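Long-range contacts in probable chemoreceptor (Methyl-accepting chemotaxis) transmembrane protein (Rhizobium meliloti, PDB 6D8V), which probably senses quaternary ammonium compounds through its sensory domain, which here holds 1,1-dimethyl-prolinium, and relays their presence to the chemotaxis machinery: residues G134-P139 / V257-L262; D246-P251 / V263-P268. All coordinates share one frame; numbering follows the deposited sequence.

Interaction 1 of 2, residues G134-P139 / V257-L262; sequences GAITQP and VNAQWL
Ile136 meets Val257, Ala259 and Trp261 with successive parts of its side chain, and no hydrogen bond joins the two segments. Its CB lies 3.8 Å from CB of Val257. From there the branch CG2 touches both neighbours: it is 3.5 Å from CG2 of Val257 and 3.7 Å from CB of Ala259. The longer branch has CG1 anti to the backbone N (chi1 -171°) and CD1 anti again at chi2 (167°). This extended chain ends with CD1 3.7 Å from CZ2 of Trp261, approaching the ring obliquely. Val257 turns its second methyl, CG1, to the backbone of Ala135, about 4.1 Å from both C and O of that residue. An alanine in place of Val257 would probably leave a gap beside Ile136 CG2 and the Ala135 carbonyl, giving the isoleucine more room to shift. The indole is also held by its N-H: NE1 of Trp261 is hydrogen-bonded to OE1 of Gln197. Ile136 and Val257 both also pack on Ile154 of strand 149-160, which pairs with strand 135-136, while Leu127 of helix 123-131 touches Ala135. The apolar seam thus joins the short strand 135-136 of the ligand-binding sheet to strand 259-268 of the four-stranded sheet and the loop that leads into it.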
# COMPACT_ATOMS: atom_id res chain seq x y z
N GLY A 134 -8.96 -6.57 -7.72
CA GLY A 134 -7.90 -6.16 -6.82
C GLY A 134 -7.95 -4.67 -6.53
O GLY A 134 -8.34 -3.88 -7.40
N ALA A 135 -7.55 -4.29 -5.31
CA ALA A 135 -7.65 -2.91 -4.87
C ALA A 135 -6.49 -2.58 -3.94
O ALA A 135 -5.76 -3.47 -3.49
CB ALA A 135 -9.00 -2.64 -4.19
N ILE A 136 -6.34 -1.29 -3.66
CA ILE A 136 -5.28 -0.77 -2.79
C ILE A 136 -5.87 0.30 -1.87
O ILE A 136 -6.69 1.12 -2.30
CB ILE A 136 -4.10 -0.23 -3.62
CG1 ILE A 136 -2.91 0.11 -2.71
CG2 ILE A 136 -4.52 0.98 -4.46
CD1 ILE A 136 -1.61 0.35 -3.47
N THR A 137 -5.45 0.30 -0.61
CA THR A 137 -6.10 1.10 0.42
C THR A 137 -5.42 2.45 0.61
O THR A 137 -4.25 2.65 0.31
CB THR A 137 -6.11 0.36 1.76
OG1 THR A 137 -4.77 0.32 2.29
CG2 THR A 137 -6.63 -1.05 1.60
N GLN A 138 -6.20 3.39 1.13
CA GLN A 138 -5.61 4.60 1.66
C GLN A 138 -4.74 4.23 2.86
O GLN A 138 -5.00 3.24 3.55
CB GLN A 138 -6.68 5.61 2.07
CG GLN A 138 -7.41 6.27 0.91
CD GLN A 138 -6.54 7.23 0.11
OE1 GLN A 138 -5.44 7.58 0.53
NE2 GLN A 138 -7.03 7.65 -1.05
N PRO A 139 -3.70 5.01 3.12
CA PRO A 139 -2.80 4.67 4.22
C PRO A 139 -3.55 4.60 5.54
O PRO A 139 -4.34 5.49 5.87
CB PRO A 139 -1.76 5.80 4.19
CG PRO A 139 -2.41 6.90 3.46
CD PRO A 139 -3.32 6.27 2.46
N VAL A 257 -4.46 -2.17 -9.44
CA VAL A 257 -5.27 -1.95 -8.28
C VAL A 257 -6.12 -0.75 -8.44
O VAL A 257 -6.66 -0.24 -7.55
CB VAL A 257 -4.40 -1.72 -7.12
CG1 VAL A 257 -3.61 -2.92 -6.89
CG2 VAL A 257 -3.45 -0.64 -7.43
N ASN A 258 -6.20 -0.29 -9.62
CA ASN A 258 -7.16 0.77 -9.93
C ASN A 258 -7.00 1.97 -8.99
O ASN A 258 -7.82 2.24 -8.12
CB ASN A 258 -8.59 0.23 -9.88
CG ASN A 258 -9.61 1.24 -10.34
OD1 ASN A 258 -9.39 1.98 -11.31
ND2 ASN A 258 -10.74 1.30 -9.64
N ALA A 259 -5.90 2.69 -9.21
CA ALA A 259 -5.60 3.87 -8.42
C ALA A 259 -4.38 4.56 -9.02
O ALA A 259 -3.65 3.97 -9.82
CB ALA A 259 -5.34 3.53 -6.95
N GLN A 260 -4.17 5.81 -8.62
CA GLN A 260 -2.98 6.55 -8.99
C GLN A 260 -2.42 7.23 -7.75
O GLN A 260 -3.13 7.50 -6.78
CB GLN A 260 -3.27 7.57 -10.08
CG GLN A 260 -4.35 8.57 -9.72
CD GLN A 260 -4.45 9.68 -10.73
OE1 GLN A 260 -3.83 9.62 -11.79
NE2 GLN A 260 -5.22 10.71 -10.41
N TRP A 261 -1.12 7.52 -7.81
CA TRP A 261 -0.43 8.25 -6.76
C TRP A 261 0.23 9.49 -7.34
O TRP A 261 0.44 9.61 -8.55
CB TRP A 261 0.62 7.39 -6.07
CG TRP A 261 0.06 6.34 -5.17
CD1 TRP A 261 -1.25 6.15 -4.84
CD2 TRP A 261 0.79 5.33 -4.47
NE1 TRP A 261 -1.38 5.08 -3.98
CE2 TRP A 261 -0.13 4.57 -3.74
CE3 TRP A 261 2.15 5.01 -4.40
CZ2 TRP A 261 0.25 3.49 -2.95
CZ3 TRP A 261 2.53 3.94 -3.62
CH2 TRP A 261 1.59 3.20 -2.90
N LEU A 262 0.58 10.42 -6.45
CA LEU A 262 1.34 11.61 -6.80
C LEU A 262 2.76 11.47 -6.30
O LEU A 262 2.99 11.20 -5.11
CB LEU A 262 0.72 12.88 -6.20
CG LEU A 262 -0.64 13.33 -6.70
CD1 LEU A 262 -0.71 13.15 -8.21
CD2 LEU A 262 -1.73 12.54 -6.00

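Interaction 2 of 2, residues D246-P251 / V263-P268; sequences DRVVYP and VLVDVP
Val248 and Val265 form a hydrogen-bonded pair of the antiparallel hairpin, their side chains side by side. Both are buried, Val265 CG1 against Val248 CB (3.4 Å), and both pack on Ala11 of helix 2-45. Their backbones are joined by N-H...O bonds in both directions, the one from Val248 N to Val265 O nearly straight at 175°. On the other face Val249 CG1 meets Leu264 CD2 at 3.6 Å. Tyr250 is the more open end: its side chain meets that of Val263 through CB (4.1 Å to CB of Val263), and its partly exposed ring leads away from the partner strand; its OH makes a weak hydrogen bond to Arg16. On the face of Val249 and Leu264, Arg247, its chain bent at chi2 (107°) and chi3, lies alongside Asp266, and NH1 forms a salt bridge with Asp266 OD2 at 2.7 Å. OD2 sits at the guanidinium edge, though the N-H points poorly at it and the hydrogen bond is weak; the two planes are 36° apart. NH2 of the same arginine is hydrogen-bonded to OH of Tyr239. With both charged residues buried, each probably offsets the other's cost of burial, so a buried ion pair sits beside Val249 and Leu264 on one face, while Val248 and Val265 on the other pack on the long helix.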
# COMPACT_ATOMS: atom_id res chain seq x y z
N ASP A 246 10.18 25.03 -5.36
CA ASP A 246 9.01 24.70 -6.16
C ASP A 246 8.57 23.27 -5.86
O ASP A 246 9.39 22.39 -5.60
CB ASP A 246 9.31 24.83 -7.65
CG ASP A 246 9.70 26.24 -8.05
OD1 ASP A 246 8.89 27.17 -7.83
OD2 ASP A 246 10.81 26.42 -8.59
N ARG A 247 7.26 23.04 -5.91
CA ARG A 247 6.68 21.72 -5.70
C ARG A 247 6.07 21.26 -7.02
O ARG A 247 5.10 21.86 -7.49
CB ARG A 247 5.63 21.73 -4.59
CG ARG A 247 5.03 20.37 -4.29
CD ARG A 247 5.53 19.80 -2.97
NE ARG A 247 4.86 20.41 -1.81
CZ ARG A 247 5.35 20.40 -0.58
NH1 ARG A 247 6.52 19.83 -0.33
NH2 ARG A 247 4.67 20.98 0.40
N VAL A 248 6.63 20.21 -7.61
CA VAL A 248 6.07 19.60 -8.80
C VAL A 248 5.31 18.35 -8.38
O VAL A 248 5.84 17.50 -7.65
CB VAL A 248 7.16 19.26 -9.83
CG1 VAL A 248 6.56 18.46 -10.97
CG2 VAL A 248 7.79 20.53 -10.37
N VAL A 249 4.07 18.22 -8.85
CA VAL A 249 3.24 17.07 -8.57
C VAL A 249 3.10 16.24 -9.84
O VAL A 249 2.90 16.79 -10.93
CB VAL A 249 1.86 17.49 -8.02
CG1 VAL A 249 2.03 18.62 -7.02
CG2 VAL A 249 0.96 17.94 -9.14
N TYR A 250 3.23 14.93 -9.70
CA TYR A 250 3.31 14.03 -10.86
C TYR A 250 2.43 12.81 -10.58
O TYR A 250 2.85 11.85 -9.92
CB TYR A 250 4.76 13.62 -11.13
CG TYR A 250 5.01 12.92 -12.44
CD1 TYR A 250 5.30 13.66 -13.60
CD2 TYR A 250 5.02 11.53 -12.53
CE1 TYR A 250 5.56 13.03 -14.80
CE2 TYR A 250 5.27 10.89 -13.73
CZ TYR A 250 5.54 11.64 -14.86
OH TYR A 250 5.79 10.99 -16.06
N PRO A 251 1.18 12.83 -11.05
CA PRO A 251 0.34 11.64 -10.94
C PRO A 251 0.86 10.51 -11.80
O PRO A 251 1.50 10.74 -12.84
CB PRO A 251 -1.04 12.12 -11.42
CG PRO A 251 -0.76 13.34 -12.23
CD PRO A 251 0.45 13.98 -11.62
N VAL A 263 3.71 11.65 -7.19
CA VAL A 263 5.07 11.97 -6.81
C VAL A 263 5.14 13.47 -6.62
O VAL A 263 4.62 14.24 -7.44
CB VAL A 263 6.07 11.48 -7.88
CG1 VAL A 263 7.47 11.90 -7.54
CG2 VAL A 263 5.99 9.97 -8.03
N LEU A 264 5.73 13.89 -5.52
CA LEU A 264 6.04 15.29 -5.29
C LEU A 264 7.55 15.42 -5.32
O LEU A 264 8.26 14.68 -4.63
CB LEU A 264 5.51 15.79 -3.94
CG LEU A 264 4.05 15.55 -3.59
CD1 LEU A 264 3.78 16.18 -2.23
CD2 LEU A 264 3.14 16.14 -4.65
N VAL A 265 8.04 16.36 -6.10
CA VAL A 265 9.47 16.58 -6.23
C VAL A 265 9.71 18.05 -5.90
O VAL A 265 9.14 18.94 -6.54
CB VAL A 265 9.98 16.19 -7.62
CG1 VAL A 265 8.96 16.59 -8.68
CG2 VAL A 265 11.36 16.79 -7.89
N ASP A 266 10.50 18.28 -4.86
CA ASP A 266 10.75 19.62 -4.35
C ASP A 266 12.12 20.06 -4.82
O ASP A 266 13.12 19.38 -4.56
CB ASP A 266 10.65 19.64 -2.82
CG ASP A 266 9.21 19.51 -2.32
OD1 ASP A 266 8.27 19.61 -3.14
OD2 ASP A 266 9.01 19.33 -1.10
N VAL A 267 12.17 21.19 -5.51
CA VAL A 267 13.41 21.73 -6.06
C VAL A 267 13.62 23.12 -5.47
O VAL A 267 12.78 24.00 -5.65
CB VAL A 267 13.38 21.79 -7.60
CG1 VAL A 267 14.76 22.12 -8.14
CG2 VAL A 267 12.89 20.45 -8.17
N PRO A 268 14.71 23.34 -4.74
CA PRO A 268 14.96 24.67 -4.17
C PRO A 268 15.54 25.64 -5.19
O PRO A 268 16.26 25.26 -6.12
CB PRO A 268 15.96 24.38 -3.05
CG PRO A 268 16.68 23.15 -3.50
CD PRO A 268 15.72 22.35 -4.33

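The two contacts lie about 20 Å apart, centre to centre, and share strand 259-268, whose first part serves interaction 1 and whose remainder serves interaction 2. Along the chain their segments alternate: 134-139, 246-251, 257-262, 263-268. Interaction 2 is local, within the hairpin of strands 243-254 and 259-268, whereas interaction 1 spans more than a hundred residues to reach the ligand-binding sheet. They touch directly where Leu262 CD1 packs on Pro251 CA. One strand thus contacts the ligand-binding sheet near its beginning and, as an inner strand of the four-stranded sheet, pairs with 243-254 farther on, so the two sheets are joined through it.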